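Local structure of solute-binding protein Csal_2479 (Chromohalobacter salexigens, 4P1L) at residues Asp159-Asn171 with Lys198-Pro210. The protein binds D-glucuronate in the periplasm and probably delivers it to a TRAP-type permease for transport into the cytoplasm. Sequence-based numbering, arbitrary orientation.
With BDP (beta-D-glucopyranuronic acid), chain C.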
loop_
_atom_site.group_PDB
_atom_site.type_symbol
_atom_site.label_atom_id
_atom_site.label_comp_id
_atom_site.label_asym_id
_atom_site.label_seq_id
_atom_site.Cartn_x
_atom_site.Cartn_y
_atom_site.Cartn_z
ATOM N N ASP A 159 -13.536 11.854 17.732
ATOM C CA ASP A 159 -13.057 12.904 18.622
ATOM C C ASP A 159 -11.814 12.512 19.431
ATOM O O ASP A 159 -11.076 13.386 19.857
ATOM C CB ASP A 159 -14.189 13.416 19.531
ATOM C CG ASP A 159 -15.158 14.340 18.779
ATOM O OD1 ASP A 159 -15.045 14.458 17.533
ATOM O OD2 ASP A 159 -16.036 14.948 19.425
ATOM N N ASP A 160 -11.554 11.212 19.602
ATOM C CA ASP A 160 -10.323 10.777 20.258
ATOM C C ASP A 160 -9.071 11.019 19.394
ATOM O O ASP A 160 -7.952 10.899 19.888
ATOM C CB ASP A 160 -10.396 9.294 20.659
ATOM C CG ASP A 160 -11.455 9.016 21.701
ATOM O OD1 ASP A 160 -11.655 9.872 22.576
ATOM O OD2 ASP A 160 -12.099 7.952 21.640
ATOM N N VAL A 161 -9.248 11.361 18.123
ATOM C CA VAL A 161 -8.094 11.671 17.292
ATOM C C VAL A 161 -7.605 13.121 17.565
ATOM O O VAL A 161 -6.473 13.458 17.221
ATOM C CB VAL A 161 -8.391 11.422 15.790
ATOM C CG1 VAL A 161 -7.143 11.617 14.947
ATOM C CG2 VAL A 161 -8.898 9.986 15.596
ATOM N N GLU A 162 -8.437 13.946 18.205
ATOM C CA GLU A 162 -8.064 15.342 18.498
ATOM C C GLU A 162 -6.785 15.368 19.323
ATOM O O GLU A 162 -6.637 14.578 20.247
ATOM C CB GLU A 162 -9.203 16.102 19.211
ATOM C CG GLU A 162 -10.401 16.321 18.293
ATOM C CD GLU A 162 -11.667 16.749 19.009
ATOM O OE1 GLU A 162 -11.635 16.984 20.237
ATOM O OE2 GLU A 162 -12.703 16.833 18.321
ATOM N N GLY A 163 -5.861 16.257 18.966
ATOM C CA GLY A 163 -4.600 16.383 19.668
ATOM C C GLY A 163 -3.482 15.445 19.238
ATOM O O GLY A 163 -2.331 15.668 19.610
ATOM N N LEU A 164 -3.789 14.401 18.463
ATOM C CA LEU A 164 -2.751 13.503 17.985
ATOM C C LEU A 164 -2.115 14.040 16.712
ATOM O O LEU A 164 -2.802 14.447 15.781
ATOM C CB LEU A 164 -3.298 12.091 17.742
ATOM C CG LEU A 164 -3.942 11.364 18.931
ATOM C CD1 LEU A 164 -4.447 9.989 18.493
ATOM C CD2 LEU A 164 -2.976 11.215 20.069
ATOM N N LYS A 165 -0.790 14.033 16.694
ATOM C CA LYS A 165 -0.027 14.310 15.500
ATOM C C LYS A 165 0.335 12.957 14.893
ATOM O O LYS A 165 1.128 12.186 15.478
ATOM C CB LYS A 165 1.224 15.104 15.850
ATOM C CG LYS A 165 2.069 15.523 14.650
ATOM C CD LYS A 165 2.951 16.708 15.035
ATOM C CE LYS A 165 3.746 17.236 13.857
ATOM N NZ LYS A 165 4.956 16.403 13.632
ATOM N N VAL A 166 -0.251 12.684 13.730
ATOM C CA VAL A 166 -0.157 11.379 13.090
ATOM C C VAL A 166 0.607 11.462 11.774
ATOM O O VAL A 166 0.284 12.274 10.879
ATOM C CB VAL A 166 -1.557 10.786 12.797
ATOM C CG1 VAL A 166 -1.446 9.319 12.321
ATOM C CG2 VAL A 166 -2.493 10.897 14.015
ATOM N N ARG A 167 1.638 10.633 11.666
ATOM C CA ARG A 167 2.368 10.490 10.416
ATOM C C ARG A 167 1.500 9.802 9.379
ATOM O O ARG A 167 0.769 8.859 9.690
ATOM C CB ARG A 167 3.645 9.672 10.607
ATOM C CG ARG A 167 4.403 9.433 9.341
ATOM C CD ARG A 167 4.022 8.112 8.681
ATOM N NE ARG A 167 4.762 7.861 7.443
ATOM C CZ ARG A 167 4.628 6.763 6.714
ATOM N NH1 ARG A 167 3.760 5.812 7.085
ATOM N NH2 ARG A 167 5.332 6.615 5.601
ATOM N N VAL A 168 1.590 10.298 8.151
ATOM C CA VAL A 168 0.963 9.674 6.996
ATOM C C VAL A 168 1.977 9.583 5.869
ATOM O O VAL A 168 3.056 10.184 5.932
ATOM C CB VAL A 168 -0.285 10.458 6.522
ATOM C CG1 VAL A 168 -1.378 10.371 7.546
ATOM C CG2 VAL A 168 0.055 11.908 6.194
HETATM N N MSE A 169 1.645 8.800 4.850
HETATM C CA MSE A 169 2.435 8.755 3.639
HETATM C C MSE A 169 2.205 10.068 2.887
HETATM O O MSE A 169 1.319 10.858 3.257
HETATM C CB MSE A 169 2.003 7.561 2.787
HETATM C CG MSE A 169 2.337 6.226 3.428
HETATM SE SE MSE A 169 2.029 4.689 2.253
HETATM C CE MSE A 169 0.100 4.785 2.187
ATOM N N ASN A 170 2.971 10.286 1.827
ATOM C CA ASN A 170 2.921 11.580 1.137
ATOM C C ASN A 170 1.865 11.601 0.044
ATOM O O ASN A 170 2.164 11.466 -1.140
ATOM C CB ASN A 170 4.297 12.013 0.586
ATOM C CG ASN A 170 4.336 13.512 0.231
ATOM O OD1 ASN A 170 3.584 14.324 0.799
ATOM N ND2 ASN A 170 5.199 13.877 -0.725
ATOM N N ASN A 171 0.615 11.727 0.483
ATOM C CA ASN A 171 -0.520 11.955 -0.375
ATOM C C ASN A 171 -1.431 12.909 0.411
ATOM O O ASN A 171 -1.784 12.652 1.560
ATOM C CB ASN A 171 -1.216 10.646 -0.685
ATOM C CG ASN A 171 -2.331 10.797 -1.691
ATOM O OD1 ASN A 171 -3.067 11.787 -1.704
ATOM N ND2 ASN A 171 -2.458 9.802 -2.556
ATOM N N LYS A 198 9.757 7.480 18.771
ATOM C CA LYS A 198 10.618 7.345 19.951
ATOM C C LYS A 198 10.925 8.712 20.574
ATOM O O LYS A 198 10.910 8.876 21.796
ATOM C CB LYS A 198 11.917 6.637 19.555
ATOM C CG LYS A 198 12.581 5.813 20.660
ATOM C CD LYS A 198 13.660 4.904 20.055
ATOM C CE LYS A 198 14.947 4.879 20.888
ATOM N NZ LYS A 198 14.823 4.057 22.124
ATOM N N THR A 199 11.185 9.698 19.727
ATOM C CA THR A 199 11.563 11.032 20.194
ATOM C C THR A 199 10.388 11.971 20.466
ATOM O O THR A 199 10.595 13.104 20.902
ATOM C CB THR A 199 12.499 11.727 19.198
ATOM O OG1 THR A 199 11.831 11.925 17.948
ATOM C CG2 THR A 199 13.764 10.903 18.996
ATOM N N GLY A 200 9.164 11.517 20.200
ATOM C CA GLY A 200 7.989 12.297 20.529
ATOM C C GLY A 200 7.618 13.368 19.534
ATOM O O GLY A 200 6.681 14.123 19.768
ATOM N N VAL A 201 8.337 13.417 18.414
ATOM C CA VAL A 201 8.046 14.318 17.305
ATOM C C VAL A 201 6.642 14.102 16.720
ATOM O O VAL A 201 6.016 15.037 16.230
ATOM C CB VAL A 201 9.089 14.103 16.186
ATOM C CG1 VAL A 201 8.711 14.842 14.925
ATOM C CG2 VAL A 201 10.477 14.534 16.668
ATOM N N ILE A 202 6.168 12.859 16.762
ATOM C CA ILE A 202 4.810 12.498 16.334
ATOM C C ILE A 202 4.212 11.629 17.433
ATOM O O ILE A 202 4.955 10.996 18.176
ATOM C CB ILE A 202 4.800 11.713 14.997
ATOM C CG1 ILE A 202 5.706 10.470 15.070
ATOM C CG2 ILE A 202 5.207 12.630 13.828
ATOM C CD1 ILE A 202 5.664 9.634 13.814
ATOM N N ASP A 203 2.885 11.620 17.558
ATOM C CA ASP A 203 2.192 10.768 18.538
ATOM C C ASP A 203 1.757 9.414 17.967
ATOM O O ASP A 203 1.407 8.508 18.710
ATOM C CB ASP A 203 0.941 11.475 19.055
ATOM C CG ASP A 203 1.235 12.869 19.580
ATOM O OD1 ASP A 203 2.216 12.995 20.335
ATOM O OD2 ASP A 203 0.508 13.827 19.215
ATOM N N GLY A 204 1.734 9.277 16.646
ATOM C CA GLY A 204 1.215 8.057 16.064
ATOM C C GLY A 204 1.403 7.978 14.568
ATOM O O GLY A 204 2.014 8.842 13.968
ATOM N N ALA A 205 0.856 6.926 13.985
ATOM C CA ALA A 205 0.907 6.707 12.546
ATOM C C ALA A 205 -0.206 5.703 12.244
ATOM O O ALA A 205 -1.051 5.449 13.092
ATOM C CB ALA A 205 2.292 6.172 12.120
ATOM N N GLU A 206 -0.225 5.123 11.051
ATOM C CA GLU A 206 -1.270 4.187 10.725
ATOM C C GLU A 206 -0.763 3.171 9.711
ATOM O O GLU A 206 0.010 3.495 8.804
ATOM C CB GLU A 206 -2.531 4.927 10.244
ATOM C CG GLU A 206 -2.292 6.029 9.233
ATOM C CD GLU A 206 -2.055 5.518 7.802
ATOM O OE1 GLU A 206 -2.897 4.761 7.272
ATOM O OE2 GLU A 206 -1.039 5.917 7.191
ATOM N N ASN A 207 -1.179 1.915 9.872
ATOM C CA ASN A 207 -0.695 0.851 9.009
ATOM C C ASN A 207 -1.374 -0.463 9.348
ATOM O O ASN A 207 -2.146 -0.559 10.315
ATOM C CB ASN A 207 0.841 0.708 9.104
ATOM C CG ASN A 207 1.475 0.553 7.755
ATOM O OD1 ASN A 207 1.033 -0.284 6.926
ATOM N ND2 ASN A 207 2.463 1.389 7.465
ATOM N N ASN A 208 -1.065 -1.467 8.536
ATOM C CA ASN A 208 -1.513 -2.831 8.753
ATOM C C ASN A 208 -0.664 -3.502 9.817
ATOM O O ASN A 208 0.357 -2.951 10.240
ATOM C CB ASN A 208 -1.459 -3.608 7.445
ATOM C CG ASN A 208 -0.093 -3.500 6.759
ATOM O OD1 ASN A 208 0.951 -3.698 7.379
ATOM N ND2 ASN A 208 -0.112 -3.161 5.479
ATOM N N TYR A 209 -1.088 -4.678 10.266
ATOM C CA TYR A 209 -0.364 -5.372 11.321
ATOM C C TYR A 209 1.100 -5.699 10.943
ATOM O O TYR A 209 2.044 -5.412 11.717
ATOM C CB TYR A 209 -1.118 -6.624 11.732
ATOM C CG TYR A 209 -2.290 -6.424 12.683
ATOM C CD1 TYR A 209 -2.132 -5.830 13.921
ATOM C CD2 TYR A 209 -3.558 -6.881 12.338
ATOM C CE1 TYR A 209 -3.234 -5.672 14.796
ATOM C CE2 TYR A 209 -4.655 -6.737 13.197
ATOM C CZ TYR A 209 -4.483 -6.141 14.425
ATOM O OH TYR A 209 -5.567 -6.004 15.283
ATOM N N PRO A 210 1.319 -6.260 9.747
ATOM C CA PRO A 210 2.712 -6.620 9.475
ATOM C C PRO A 210 3.660 -5.449 9.435
ATOM O O PRO A 210 4.801 -5.617 9.861
ATOM C CB PRO A 210 2.643 -7.359 8.144
ATOM C CG PRO A 210 1.244 -7.895 8.101
ATOM C CD PRO A 210 0.409 -6.809 8.735
HETATM C C1 BDP C . 3.121 -0.234 4.042
HETATM C C2 BDP C . 3.355 -0.361 2.544
HETATM C C3 BDP C . 4.665 0.240 2.203
HETATM C C4 BDP C . 4.626 1.675 2.623
HETATM C C5 BDP C . 4.333 1.798 4.142
HETATM C C6 BDP C . 4.239 3.247 4.615
HETATM O O2 BDP C . 3.367 -1.750 2.259
HETATM O O3 BDP C . 4.765 0.217 0.684
HETATM O O4 BDP C . 5.876 2.319 2.321
HETATM O O5 BDP C . 3.132 1.151 4.428
HETATM O O6A BDP C . 3.413 3.486 5.555
HETATM O O1 BDP C . 1.877 -0.749 4.365
HETATM O O6B BDP C . 5.009 4.106 4.137
HETATM O O HOH W 1 1.165 6.279 8.712
HETATM O O HOH W 2 -0.806 7.263 4.875
#
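Arg167 lays its CB against Ile202 CD1 (3.8 Å) and Ala205 CB in the periplasmic-binding-protein fold of this family 7 TRAP solute-binding protein. Strands 165-168 and 204-207 run roughly parallel here, their axes 39° apart, though they belong to different sheets, the first pairing with 184-187 and the second with 146-150. A single bridge, Val166 with Gly204, joins the backbones: Arg167 N donates to Gly204 O, while Lys165 O accepts from Asp203 N and, weakly, from Gly204 N. Before the bridge, Asp203 OD2 takes Lys165 N at 2.8 Å on its anti side, out of the carboxylate plane, and the Lys165 chain bends at its last torsion (chi4 -81°), bringing NZ to Val201 O. Beyond it the strands diverge, and water 1 fills in, accepting from Glu206 N and Arg167 NH1. Water 2 accepts from Met169 N and donates to Glu206 OE2; OE1 of that buried carboxylate pairs with Arg146 and His229. The ligand sits at the diverging end. The Arg167 guanidinium meets the glucuronate carboxylate edge-on through two almost straight bonds, NH1 to O6A (2.8 Å) and NH2 to O6B. Asn207 OD1 accepts from the sugar O1 at 2.7 Å and from Asn208 N, ND2 donates to O5, and Asn208 ND2 reaches O1 weakly. An alanine at Asn207 would probably leave O5 without this donor, Asn208 N without its acceptor and O1 with only the weak bond of this pair. Met169 N lies over the centre of one guanidinium face of Arg167.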